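Local coordinates for carbohydrate kinase (Agrobacterium tumefaciens, PDB 2NWH), which probably transfers a phosphate group from ATP to a sugar or related small substrate, as other pfkB (ribokinase-family) kinases do, at residues Arg90-Thr96 / Ala108-Leu114; Leu9-His13 / Ile59-Gly63; Asp184-Met188 / Ala258-Leu262; Phe118-Lys124 / Asp147-Leu152; Ile271-Arg276 / Val308-Met313. The contacts are given in a common frame with arbitrary orientation. Numbering follows the deposited sequence.

Contact 1 (Arg90-Thr96 / Ala108-Leu114)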
# COMPACT_ATOMS: atom_id res chain seq x y z
N ARG A 90 6.93 11.56 -21.29
CA ARG A 90 6.12 10.35 -21.11
C ARG A 90 4.80 10.62 -20.42
O ARG A 90 4.55 11.73 -19.91
CB ARG A 90 6.88 9.28 -20.32
CG ARG A 90 8.24 8.79 -20.95
CD ARG A 90 8.02 7.76 -22.08
NE ARG A 90 7.09 6.70 -21.64
CZ ARG A 90 7.48 5.47 -21.26
NH1 ARG A 90 8.77 5.14 -21.33
NH2 ARG A 90 6.59 4.57 -20.85
N ARG A 91 3.93 9.60 -20.45
CA ARG A 91 2.62 9.69 -19.79
C ARG A 91 2.66 9.04 -18.41
O ARG A 91 3.31 8.01 -18.24
CB ARG A 91 1.55 8.98 -20.62
CG ARG A 91 1.20 9.69 -21.92
CD ARG A 91 0.50 11.03 -21.67
NE ARG A 91 -0.76 10.84 -20.92
CZ ARG A 91 -1.64 11.79 -20.65
NH1 ARG A 91 -1.43 13.04 -21.06
NH2 ARG A 91 -2.74 11.50 -19.96
N THR A 92 1.92 9.61 -17.46
CA THR A 92 1.80 9.07 -16.11
C THR A 92 1.03 7.73 -16.18
O THR A 92 0.07 7.57 -16.97
CB THR A 92 1.09 10.15 -15.21
OG1 THR A 92 1.93 11.33 -15.12
CG2 THR A 92 0.74 9.62 -13.82
N PRO A 93 1.48 6.71 -15.43
CA PRO A 93 0.75 5.43 -15.47
C PRO A 93 -0.76 5.63 -15.19
O PRO A 93 -1.15 6.54 -14.46
CB PRO A 93 1.34 4.64 -14.30
CG PRO A 93 2.77 5.21 -14.14
CD PRO A 93 2.68 6.66 -14.54
N SER A 94 -1.59 4.75 -15.75
CA SER A 94 -3.06 4.90 -15.63
C SER A 94 -3.72 3.56 -15.52
O SER A 94 -3.22 2.57 -16.08
CB SER A 94 -3.62 5.68 -16.82
OG SER A 94 -3.38 4.98 -18.03
N TYR A 95 -4.81 3.49 -14.74
CA TYR A 95 -5.74 2.37 -14.71
C TYR A 95 -7.11 2.94 -15.21
O TYR A 95 -7.65 3.86 -14.62
CB TYR A 95 -5.84 1.82 -13.26
CG TYR A 95 -6.89 0.77 -13.10
CD1 TYR A 95 -6.63 -0.58 -13.43
CD2 TYR A 95 -8.17 1.11 -12.66
CE1 TYR A 95 -7.60 -1.55 -13.32
CE2 TYR A 95 -9.15 0.15 -12.56
CZ TYR A 95 -8.85 -1.18 -12.87
OH TYR A 95 -9.86 -2.10 -12.74
N THR A 96 -7.63 2.40 -16.30
CA THR A 96 -8.88 2.91 -16.90
C THR A 96 -9.90 1.79 -16.92
O THR A 96 -9.64 0.75 -17.49
CB THR A 96 -8.59 3.37 -18.33
OG1 THR A 96 -7.54 4.36 -18.30
CG2 THR A 96 -9.88 3.92 -19.00
N ALA A 108 -11.02 -3.40 -17.96
CA ALA A 108 -10.13 -2.35 -17.51
C ALA A 108 -8.79 -2.55 -18.21
O ALA A 108 -8.42 -3.68 -18.57
CB ALA A 108 -9.95 -2.39 -15.99
N LEU A 109 -8.13 -1.43 -18.47
CA LEU A 109 -6.84 -1.41 -19.11
C LEU A 109 -5.84 -0.67 -18.18
O LEU A 109 -6.06 0.49 -17.77
CB LEU A 109 -6.91 -0.65 -20.43
CG LEU A 109 -5.94 -1.00 -21.54
CD1 LEU A 109 -6.13 -2.46 -21.87
CD2 LEU A 109 -6.27 -0.17 -22.78
N ALA A 110 -4.75 -1.35 -17.88
CA ALA A 110 -3.66 -0.79 -17.05
C ALA A 110 -2.46 -0.51 -17.94
O ALA A 110 -2.00 -1.39 -18.66
CB ALA A 110 -3.29 -1.73 -15.90
N ASP A 111 -1.97 0.72 -17.88
CA ASP A 111 -0.70 1.06 -18.50
C ASP A 111 0.31 1.45 -17.40
O ASP A 111 0.34 2.59 -16.97
CB ASP A 111 -0.88 2.23 -19.48
CG ASP A 111 0.44 2.72 -20.08
OD1 ASP A 111 1.46 1.96 -20.11
OD2 ASP A 111 0.48 3.90 -20.46
N MET A 112 1.12 0.51 -16.97
CA MET A 112 2.04 0.74 -15.86
C MET A 112 3.53 0.80 -16.32
O MET A 112 4.43 0.72 -15.48
CB MET A 112 1.88 -0.34 -14.80
CG MET A 112 0.48 -0.42 -14.12
SD MET A 112 0.05 1.06 -13.20
CE MET A 112 -1.48 1.44 -13.90
N ASP A 113 3.77 0.91 -17.64
CA ASP A 113 5.11 0.78 -18.17
C ASP A 113 6.08 1.82 -17.64
O ASP A 113 7.28 1.56 -17.61
CB ASP A 113 5.14 0.85 -19.70
CG ASP A 113 4.42 -0.35 -20.37
OD1 ASP A 113 4.29 -1.46 -19.77
OD2 ASP A 113 4.02 -0.16 -21.53
N LEU A 114 5.59 3.01 -17.28
CA LEU A 114 6.53 4.05 -16.81
C LEU A 114 7.38 3.57 -15.64
O LEU A 114 8.53 4.00 -15.53
CB LEU A 114 5.82 5.36 -16.48
CG LEU A 114 6.77 6.57 -16.40
CD1 LEU A 114 7.38 6.96 -17.79
CD2 LEU A 114 6.05 7.74 -15.82
O HOH W 1 8.66 2.11 -19.88
O HOH W 2 -0.97 5.87 -18.91
O HOH W 3 -5.10 2.98 -18.57

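Contact 2 (Leu9-His13 / Ile59-Gly63)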
# COMPACT_ATOMS: atom_id res chain seq x y z
N LEU A 9 8.59 4.96 -1.87
CA LEU A 9 9.06 4.79 -3.25
C LEU A 9 8.20 3.71 -3.91
O LEU A 9 8.26 2.53 -3.54
CB LEU A 9 10.55 4.41 -3.26
CG LEU A 9 11.41 5.41 -2.51
CD1 LEU A 9 11.78 4.85 -1.13
CD2 LEU A 9 12.72 5.63 -3.33
N GLY A 10 7.39 4.10 -4.87
CA GLY A 10 6.36 3.20 -5.35
C GLY A 10 5.51 3.83 -6.42
O GLY A 10 5.93 4.77 -7.08
N GLY A 11 4.32 3.28 -6.58
CA GLY A 11 3.45 3.68 -7.64
C GLY A 11 2.52 4.77 -7.21
O GLY A 11 2.14 4.90 -6.03
N ALA A 12 2.16 5.57 -8.21
CA ALA A 12 1.22 6.63 -8.04
C ALA A 12 0.67 6.79 -9.44
O ALA A 12 1.38 7.18 -10.35
CB ALA A 12 1.92 7.91 -7.52
N HIS A 13 -0.60 6.42 -9.65
CA HIS A 13 -1.17 6.40 -11.02
C HIS A 13 -2.49 7.18 -11.00
O HIS A 13 -3.04 7.47 -9.94
CB HIS A 13 -1.37 4.95 -11.56
CG HIS A 13 -2.26 4.05 -10.72
ND1 HIS A 13 -3.64 4.17 -10.65
CD2 HIS A 13 -1.96 2.94 -10.01
CE1 HIS A 13 -4.14 3.21 -9.89
NE2 HIS A 13 -3.14 2.44 -9.49
N ILE A 59 8.34 9.39 -3.81
CA ILE A 59 9.04 9.46 -5.09
C ILE A 59 8.39 8.39 -5.98
O ILE A 59 8.51 7.17 -5.69
CB ILE A 59 10.52 9.14 -4.92
CG1 ILE A 59 11.20 10.15 -3.99
CG2 ILE A 59 11.29 9.22 -6.33
CD1 ILE A 59 12.66 9.66 -3.58
N ALA A 60 7.65 8.85 -7.00
CA ALA A 60 7.06 7.95 -7.99
C ALA A 60 7.40 8.41 -9.42
O ALA A 60 7.41 9.63 -9.68
CB ALA A 60 5.58 7.91 -7.82
N PRO A 61 7.62 7.46 -10.34
CA PRO A 61 7.79 7.83 -11.77
C PRO A 61 6.55 8.60 -12.19
O PRO A 61 5.42 8.25 -11.78
CB PRO A 61 7.88 6.48 -12.48
CG PRO A 61 8.54 5.57 -11.44
CD PRO A 61 7.73 5.99 -10.17
N ARG A 62 6.74 9.69 -12.91
CA ARG A 62 5.64 10.60 -13.23
C ARG A 62 5.84 11.07 -14.67
O ARG A 62 6.95 11.34 -15.09
CB ARG A 62 5.70 11.80 -12.31
CG ARG A 62 4.68 12.89 -12.52
CD ARG A 62 3.23 12.47 -12.12
NE ARG A 62 3.21 11.90 -10.74
CZ ARG A 62 3.33 12.60 -9.61
NH1 ARG A 62 3.45 13.93 -9.60
NH2 ARG A 62 3.34 11.96 -8.44
N GLY A 63 4.74 11.24 -15.39
CA GLY A 63 4.80 11.85 -16.73
C GLY A 63 4.77 13.38 -16.76
O GLY A 63 4.52 14.02 -15.76
O HOH W 4 3.24 9.35 -10.63

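Contact 3 (Asp184-Met188 / Ala258-Leu262)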
# COMPACT_ATOMS: atom_id res chain seq x y z
N ASP A 184 11.91 -5.10 6.73
CA ASP A 184 11.47 -5.25 8.09
C ASP A 184 10.02 -5.70 8.20
O ASP A 184 9.71 -6.48 9.08
CB ASP A 184 11.69 -3.94 8.85
CG ASP A 184 13.14 -3.75 9.26
OD1 ASP A 184 13.97 -4.62 8.92
OD2 ASP A 184 13.42 -2.75 9.95
N ILE A 185 9.14 -5.17 7.34
CA ILE A 185 7.70 -5.54 7.34
C ILE A 185 7.15 -5.60 5.92
O ILE A 185 7.17 -4.59 5.19
CB ILE A 185 6.82 -4.53 8.12
CG1 ILE A 185 7.39 -4.26 9.52
CG2 ILE A 185 5.35 -5.09 8.21
CD1 ILE A 185 6.91 -2.99 10.20
N LEU A 186 6.65 -6.76 5.52
CA LEU A 186 6.01 -6.91 4.21
C LEU A 186 4.51 -7.13 4.39
O LEU A 186 4.08 -8.04 5.13
CB LEU A 186 6.59 -8.10 3.45
CG LEU A 186 6.58 -8.06 1.91
CD1 LEU A 186 7.07 -9.39 1.41
CD2 LEU A 186 5.25 -7.76 1.23
N PHE A 187 3.72 -6.30 3.72
CA PHE A 187 2.25 -6.39 3.82
C PHE A 187 1.65 -7.14 2.65
O PHE A 187 1.87 -6.79 1.49
CB PHE A 187 1.61 -5.01 3.95
CG PHE A 187 2.05 -4.25 5.17
CD1 PHE A 187 1.50 -4.55 6.42
CD2 PHE A 187 3.02 -3.28 5.08
CE1 PHE A 187 1.90 -3.87 7.55
CE2 PHE A 187 3.41 -2.57 6.21
CZ PHE A 187 2.87 -2.89 7.45
N MET A 188 0.87 -8.17 2.97
CA MET A 188 0.29 -8.98 1.92
C MET A 188 -0.99 -9.67 2.36
O MET A 188 -1.31 -9.76 3.55
CB MET A 188 1.32 -10.00 1.44
CG MET A 188 1.78 -10.97 2.52
SD MET A 188 3.20 -11.90 1.95
CE MET A 188 4.32 -11.74 3.31
N ALA A 258 -1.92 -1.67 6.13
CA ALA A 258 -0.47 -1.38 6.11
C ALA A 258 -0.21 -0.08 6.85
O ALA A 258 0.63 -0.03 7.76
CB ALA A 258 0.06 -1.29 4.64
N SER A 259 -0.97 0.96 6.47
CA SER A 259 -0.75 2.26 7.06
C SER A 259 -0.95 2.25 8.55
O SER A 259 -0.17 2.86 9.26
CB SER A 259 -1.67 3.27 6.41
OG SER A 259 -1.44 3.16 5.01
N GLY A 260 -2.02 1.59 9.02
CA GLY A 260 -2.34 1.58 10.45
C GLY A 260 -1.32 0.76 11.22
O GLY A 260 -0.87 1.17 12.30
N TYR A 261 -0.92 -0.36 10.64
CA TYR A 261 0.10 -1.21 11.27
C TYR A 261 1.46 -0.52 11.32
O TYR A 261 2.09 -0.45 12.38
CB TYR A 261 0.20 -2.54 10.52
CG TYR A 261 1.08 -3.55 11.19
CD1 TYR A 261 0.55 -4.47 12.09
CD2 TYR A 261 2.48 -3.57 10.96
CE1 TYR A 261 1.35 -5.41 12.72
CE2 TYR A 261 3.30 -4.52 11.60
CZ TYR A 261 2.72 -5.43 12.48
OH TYR A 261 3.49 -6.38 13.12
N LEU A 262 1.91 0.02 10.19
CA LEU A 262 3.19 0.68 10.11
C LEU A 262 3.19 1.91 10.99
O LEU A 262 4.16 2.16 11.68
CB LEU A 262 3.50 1.02 8.64
CG LEU A 262 4.83 1.66 8.34
CD1 LEU A 262 5.89 0.65 8.74
CD2 LEU A 262 4.89 1.94 6.86

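Contact 4 (Phe118-Lys124 / Asp147-Leu152)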
# COMPACT_ATOMS: atom_id res chain seq x y z
N PHE A 118 12.22 3.26 -13.54
CA PHE A 118 12.83 3.43 -12.23
C PHE A 118 13.82 2.27 -12.01
O PHE A 118 13.54 1.29 -11.34
CB PHE A 118 11.76 3.50 -11.12
CG PHE A 118 12.22 4.24 -9.87
CD1 PHE A 118 11.27 4.72 -8.95
CD2 PHE A 118 13.59 4.54 -9.67
CE1 PHE A 118 11.68 5.39 -7.79
CE2 PHE A 118 14.01 5.21 -8.52
CZ PHE A 118 13.06 5.64 -7.59
N THR A 119 14.99 2.40 -12.63
CA THR A 119 15.97 1.32 -12.68
C THR A 119 16.94 1.44 -11.49
O THR A 119 16.95 2.46 -10.77
CB THR A 119 16.81 1.44 -13.93
OG1 THR A 119 17.45 2.71 -13.88
CG2 THR A 119 15.91 1.30 -15.21
N PRO A 120 17.73 0.37 -11.22
CA PRO A 120 18.71 0.52 -10.11
C PRO A 120 19.65 1.69 -10.30
O PRO A 120 19.97 2.39 -9.34
CB PRO A 120 19.46 -0.81 -10.13
CG PRO A 120 18.44 -1.78 -10.63
CD PRO A 120 17.77 -1.00 -11.78
N ARG A 121 20.07 1.92 -11.54
CA ARG A 121 20.93 3.06 -11.87
C ARG A 121 20.31 4.36 -11.41
O ARG A 121 20.97 5.19 -10.78
CB ARG A 121 21.14 3.05 -13.38
CG ARG A 121 21.89 4.19 -13.95
CD ARG A 121 22.40 3.76 -15.33
NE ARG A 121 23.49 4.64 -15.71
CZ ARG A 121 24.36 4.42 -16.68
NH1 ARG A 121 25.30 5.32 -16.91
NH2 ARG A 121 24.30 3.32 -17.41
N ARG A 122 19.02 4.55 -11.69
CA ARG A 122 18.35 5.76 -11.28
C ARG A 122 18.13 5.84 -9.77
O ARG A 122 18.16 6.93 -9.21
CB ARG A 122 17.03 5.93 -12.07
CG ARG A 122 17.26 6.26 -13.57
CD ARG A 122 16.02 6.72 -14.29
NE ARG A 122 16.37 7.08 -15.66
CZ ARG A 122 16.05 6.42 -16.78
NH1 ARG A 122 15.30 5.32 -16.78
NH2 ARG A 122 16.49 6.90 -17.94
N LEU A 123 17.89 4.70 -9.13
CA LEU A 123 17.66 4.68 -7.70
C LEU A 123 18.95 5.14 -6.99
O LEU A 123 18.90 5.75 -5.92
CB LEU A 123 17.34 3.26 -7.21
CG LEU A 123 16.98 3.15 -5.71
CD1 LEU A 123 15.53 3.65 -5.37
CD2 LEU A 123 17.13 1.71 -5.28
N LYS A 124 20.08 4.84 -7.61
CA LYS A 124 21.41 5.04 -6.98
C LYS A 124 21.93 6.47 -7.09
O LYS A 124 23.05 6.75 -6.67
CB LYS A 124 22.41 4.03 -7.56
CG LYS A 124 22.18 2.58 -7.04
CD LYS A 124 23.04 1.54 -7.78
CE LYS A 124 22.46 0.13 -7.56
NZ LYS A 124 23.15 -1.01 -8.29
N ASP A 147 15.00 -5.68 -9.74
CA ASP A 147 16.37 -5.29 -9.37
C ASP A 147 16.43 -3.98 -8.59
O ASP A 147 17.34 -3.75 -7.79
CB ASP A 147 17.36 -5.31 -10.55
CG ASP A 147 16.85 -4.56 -11.80
OD1 ASP A 147 17.65 -4.39 -12.75
OD2 ASP A 147 15.66 -4.16 -11.84
N THR A 148 15.45 -3.11 -8.83
CA THR A 148 15.36 -1.86 -8.10
C THR A 148 14.99 -2.12 -6.65
O THR A 148 15.55 -1.50 -5.74
CB THR A 148 14.36 -0.89 -8.79
OG1 THR A 148 14.84 -0.71 -10.13
CG2 THR A 148 14.38 0.48 -8.09
N LEU A 149 14.09 -3.09 -6.44
CA LEU A 149 13.70 -3.46 -5.12
C LEU A 149 14.88 -4.04 -4.35
O LEU A 149 15.16 -3.65 -3.22
CB LEU A 149 12.51 -4.41 -5.17
CG LEU A 149 11.18 -3.82 -5.61
CD1 LEU A 149 10.23 -4.94 -5.99
CD2 LEU A 149 10.61 -2.94 -4.50
N THR A 150 15.66 -4.91 -4.99
CA THR A 150 16.87 -5.42 -4.33
C THR A 150 17.89 -4.31 -3.98
O THR A 150 18.44 -4.28 -2.85
CB THR A 150 17.52 -6.49 -5.20
OG1 THR A 150 16.51 -7.40 -5.63
CG2 THR A 150 18.65 -7.23 -4.44
N ALA A 151 18.13 -3.39 -4.94
CA ALA A 151 19.07 -2.29 -4.72
C ALA A 151 18.61 -1.40 -3.58
O ALA A 151 19.44 -0.96 -2.77
CB ALA A 151 19.27 -1.47 -5.99
N LEU A 152 17.29 -1.14 -3.55
CA LEU A 152 16.65 -0.39 -2.44
C LEU A 152 16.90 -1.07 -1.09
O LEU A 152 17.28 -0.41 -0.11
CB LEU A 152 15.13 -0.23 -2.66
CG LEU A 152 14.46 0.63 -1.59
CD1 LEU A 152 15.15 2.01 -1.35
CD2 LEU A 152 12.94 0.74 -1.83

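Contact 5 (Ile271-Arg276 / Val308-Met313)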
# COMPACT_ATOMS: atom_id res chain seq x y z
N ILE A 271 3.57 -5.63 18.29
CA ILE A 271 2.91 -6.16 17.10
C ILE A 271 1.42 -6.51 17.38
O ILE A 271 0.58 -6.47 16.47
CB ILE A 271 3.70 -7.33 16.43
CG1 ILE A 271 3.71 -8.58 17.30
CG2 ILE A 271 5.14 -6.87 16.03
CD1 ILE A 271 4.11 -9.81 16.56
N ARG A 272 1.08 -6.79 18.64
CA ARG A 272 -0.32 -7.05 19.03
C ARG A 272 -1.13 -5.76 18.89
O ARG A 272 -2.20 -5.76 18.27
CB ARG A 272 -0.36 -7.57 20.47
CG ARG A 272 -1.32 -8.73 20.75
CD ARG A 272 -1.47 -9.01 22.27
NE ARG A 272 -1.55 -7.76 23.05
CZ ARG A 272 -2.61 -6.93 23.12
NH1 ARG A 272 -3.75 -7.17 22.47
NH2 ARG A 272 -2.50 -5.82 23.85
N GLU A 273 -0.59 -4.67 19.45
CA GLU A 273 -1.14 -3.31 19.29
C GLU A 273 -1.16 -2.81 17.82
O GLU A 273 -2.14 -2.19 17.38
CB GLU A 273 -0.34 -2.34 20.15
CG GLU A 273 -0.37 -2.62 21.64
CD GLU A 273 0.56 -1.71 22.46
OE1 GLU A 273 1.73 -1.49 22.06
OE2 GLU A 273 0.12 -1.22 23.53
N ALA A 274 -0.10 -3.08 17.08
CA ALA A 274 -0.01 -2.72 15.65
C ALA A 274 -1.06 -3.49 14.84
O ALA A 274 -1.72 -2.95 13.95
CB ALA A 274 1.37 -3.01 15.14
N LEU A 275 -1.26 -4.74 15.21
CA LEU A 275 -2.27 -5.56 14.56
C LEU A 275 -3.66 -4.93 14.70
O LEU A 275 -4.41 -4.80 13.72
CB LEU A 275 -2.32 -6.91 15.26
CG LEU A 275 -2.45 -8.16 14.38
CD1 LEU A 275 -2.42 -9.43 15.26
CD2 LEU A 275 -3.71 -8.07 13.61
N ARG A 276 -4.01 -4.58 15.94
CA ARG A 276 -5.33 -3.98 16.20
C ARG A 276 -5.49 -2.60 15.56
O ARG A 276 -6.61 -2.26 15.16
CB ARG A 276 -5.64 -3.94 17.69
CG ARG A 276 -5.84 -5.36 18.26
CD ARG A 276 -6.36 -5.32 19.68
NE ARG A 276 -7.76 -4.90 19.71
CZ ARG A 276 -8.19 -3.77 20.27
NH1 ARG A 276 -7.33 -2.94 20.84
NH2 ARG A 276 -9.49 -3.49 20.27
N VAL A 308 -12.68 -3.32 17.51
CA VAL A 308 -11.76 -4.29 16.93
C VAL A 308 -11.57 -5.48 17.86
O VAL A 308 -11.32 -5.31 19.04
CB VAL A 308 -10.38 -3.65 16.55
CG1 VAL A 308 -9.38 -4.69 16.05
CG2 VAL A 308 -10.60 -2.62 15.48
N PRO A 309 -11.70 -6.70 17.31
CA PRO A 309 -11.45 -7.87 18.16
C PRO A 309 -10.10 -7.82 18.86
O PRO A 309 -9.17 -7.18 18.37
CB PRO A 309 -11.50 -9.04 17.16
CG PRO A 309 -12.37 -8.54 16.03
CD PRO A 309 -12.12 -7.06 15.94
N GLN A 310 -9.98 -8.51 19.99
CA GLN A 310 -8.67 -8.66 20.65
C GLN A 310 -7.63 -9.44 19.81
O GLN A 310 -8.00 -10.25 18.95
CB GLN A 310 -8.82 -9.28 22.03
CG GLN A 310 -9.06 -8.23 23.12
CD GLN A 310 -8.07 -7.07 23.04
OE1 GLN A 310 -6.88 -7.25 22.70
NE2 GLN A 310 -8.55 -5.86 23.34
N ALA A 311 -6.35 -9.15 20.06
CA ALA A 311 -5.25 -9.84 19.39
C ALA A 311 -4.59 -10.78 20.38
O ALA A 311 -4.63 -10.53 21.59
CB ALA A 311 -4.22 -8.84 18.81
N GLU A 312 -4.03 -11.87 19.87
CA GLU A 312 -3.42 -12.90 20.71
C GLU A 312 -1.97 -13.13 20.28
O GLU A 312 -1.74 -13.54 19.14
CB GLU A 312 -4.22 -14.21 20.61
CG GLU A 312 -3.61 -15.42 21.36
CD GLU A 312 -4.56 -16.63 21.47
OE1 GLU A 312 -5.08 -17.12 20.44
OE2 GLU A 312 -4.75 -17.12 22.61
N MET A 313 -1.01 -12.84 21.16
CA MET A 313 0.39 -13.23 20.93
C MET A 313 0.47 -14.76 20.92
O MET A 313 -0.29 -15.43 21.64
CB MET A 313 1.34 -12.68 22.00
CG MET A 313 1.92 -11.28 21.73
SD MET A 313 3.08 -11.09 20.34
CE MET A 313 3.37 -9.33 20.51

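Contact 1 (Arg90-Thr96 / Ala108-Leu114)
An antiparallel beta hairpin holds these segments together: strands 94-99 and 105-111 form one side of the small four-stranded sheet that, in pfkB kinases, projects from the main domain as a lid over the sugar site. The two short strand segments run at 173°, 4.7 Å apart. Ala108 opens the second one, its CA 3.1 Å from Thr96 O and its small CB 3.5 Å from Tyr95 CZ. Leu109 then makes a hydrogen-bonded pair with Thr96, with Leu109 N to Thr96 O at 2.8 Å and Thr96 N to Leu109 O at 2.9 Å. Ala110 faces Tyr95 in a non-hydrogen-bonded pair; its methyl, lying at the ring's edge, leaves room for the aromatic side chain on the face they share. Asp111 restores the ladder through Asp111 N to Ser94 O (2.9 Å) and Ser94 N to Asp111 O (3.1 Å), while a water links Asp111 OD2, Ser94 OG and Thr92 O, as suits the polar side chains of Ser94 and Asp111. At Met112 the strand has ended, and the flexible thioether folds back, SD 4.0 Å from Pro93 CB. Asp113 turns its carboxylate to Lys116. Leu114 is buried, inserting between the aliphatic part of Arg90 and the proline: Leu114 CD1 is 3.5 Å from Arg90 CB, and Leu114 CD2 is 3.8 Å from Pro93 CD.

Contact 2 (Leu9-His13 / Ile59-Gly63)
Leu9, the last residue of strand 5-9, lies beside Ile59 in a parallel bridge with their CA atoms 5.0 Å apart. Their side chains point to the same face, and Leu9 CD2 reaches Ile59 CD1 at 4.0 Å; branched aliphatics suit this place because helix 126-134 packs over them. The next peptide still keeps to the strand pattern, but loosely: Gly10 N to Ile59 O is a weak hydrogen bond of 3.4 Å. Gly10 is almost fully extended, with phi/psi of 178°/-158°, a conformation much easier for a residue without a CB. Its carbonyl gains no polar partner in the model, Gly10 O lying 3.2 Å from Ala60 CB. Here, just past the carboxyl end of strand 5-9 and beside the break in strand 55-63 of the Rossmann-like ribokinase fold, the two segments part, the first crossing to strand 13-20 of the small four-stranded sheet. Gly11 barely meets the other segment, and Gly11 N is hydrogen-bonded to the Asp141 side chain. Ala12 points back toward the 59-63 segment, and two small methyls fill the widening gap, Ala12 CB being 3.7 Å from Ala60 CB. Beyond them two carbonyls face each other as acceptors, so a water supplies the hydrogens, donating to Ala12 O at 2.9 Å and to Pro61 O at 2.7 Å and accepting from Arg62 NE at 2.6 Å. The Arg62 guanidinium makes its salt bridge with Asp82.

Contact 3 (Asp184-Met188 / Ala258-Leu262)
This is a buried, wholly apolar helix-on-sheet contact near the centre of the chain, where helix 255-266 lies against strand 185-189 of the main sheet in the ribokinase fold. The short axes are 10.0 Å apart and run nearly antiparallel, at 153°. In pfkB kinases the equivalent helix starts at a glycine-rich turn of the phosphate-transfer site; the contact joins the next part of this helix to the sheet. Strand alternation sends Ile185 and Phe187 to the helix, whereas Leu186 and Met188 serve the other side, packing on helix 190-197. One helical turn later than Ala258, Leu262 meets the strand again: Leu262 CD1 is 4.1 Å from Ile185 CD1. Tyr261 borders both strand residues, with its CE2 4.0 Å from Ile185 CG2 and its CD2 3.5 Å from Phe187 CE1. Small Ala258 lets the phenyl ring lie close to the helix backbone, as a CH-pi contact places Ala258 CA 3.7 Å from the Phe187 ring centroid, 9° off the ring normal.

Contact 4 (Phe118-Lys124 / Asp147-Leu152)
Leu123 supplies the apolar centre. Its CB points at the other segment, and CD2 settles against a turn of helix 146-158, 3.9 Å from Ala151 CB, 3.8 Å from Leu152 CB and 3.3 Å from Leu152 N. The small side chain of Ala151 lets the leucine come this near. Pro120 extends the patch, with its CB 4.2 Å from Ala151 CB; a proline fits here in the first turn of helix 120-123, where its nitrogen has no hydrogen to give. At the exposed margin the aliphatic part of Lys124 lies along the patch, CE being 3.9 Å from Ala151 CB, and Asp147 is the proline's polar neighbour, with Asp147 CG 3.4 Å from Pro120 CG. The polar edge is made by Thr148. Its OG1 donates to Phe118 O at 2.7 Å, tying helix 146-158 to the residues that lead into the short helix, while the buried Phe118 ring lies beside Thr148 and meets Phe85 edge-to-face. Thr119 then takes the N-cap position: Arg122 N bonds to Thr119 OG1 at 3.3 Å, so the hydroxyl serves an otherwise unsatisfied first-turn amide. The arrangement is thus a short N-capped helix docked through a leucine and a proline on helix 146-158, whose Leu152 packs on strand 137-141; that helix is one of those flanking the parallel part of the main sheet in the alpha/beta Rossmann-like ribokinase fold.

Contact 5 (Ile271-Arg276 / Val308-Met313)
Arg276 does most of the polar work, donating hydrogen bonds to two successive backbone carbonyls: Arg276 NH2 to Val308 O at 2.9 Å, almost straight at 179°, and Arg276 NE to Pro309 O at 3.0 Å. Arginine suits the place because both donors lie on one edge of its planar group and reach from the helix to the acceptors of an extended chain. Gln310 NE2 lies over a face of that guanidinium. Gln310 OE1 accepts two weak hydrogen bonds, from Arg272 NH1 at 3.1 Å and, within its own segment, from Ala311 N at 3.3 Å. Here the chain becomes strand 311-313, the edge strand at one end of the main sheet of this ribokinase fold, antiparallel to strand 236-239; backbone bonds join Gln310 to His240 and Glu312 to Ile238. Helix 271-286 packs along this edge, its local axis at 156° to the strand and 8.2 Å away. Ala311 is small enough to sit against it, CB being 3.5 Å from Arg272 CG and 4.0 Å from Leu275 CD1, and Met313 CE reaches Ile271 CG1 at 3.3 Å.

In the fold
Contacts 2, 3 and 5 reach the same large sheet, yet differ in chemistry with depth. Contact 3, nearest the chain's centre, is purely apolar, and contact 2, also buried, adds one weak backbone bond and a water where strands diverge. Contact 5, at the sheet's outer edge, relies on arginine and glutamine; it touches contact 3 through Tyr261, which packs on Ile271 and Ala274. Partly buried contact 1 belongs to the separate, probable lid sheet and is held by regular backbone pairing; Thr92 bonds to Gly63 and so joins it to contact 2. Contact 4, a helix pair also partly exposed, meets contact 2 where Phe118 lies on Ile59 and Pro61.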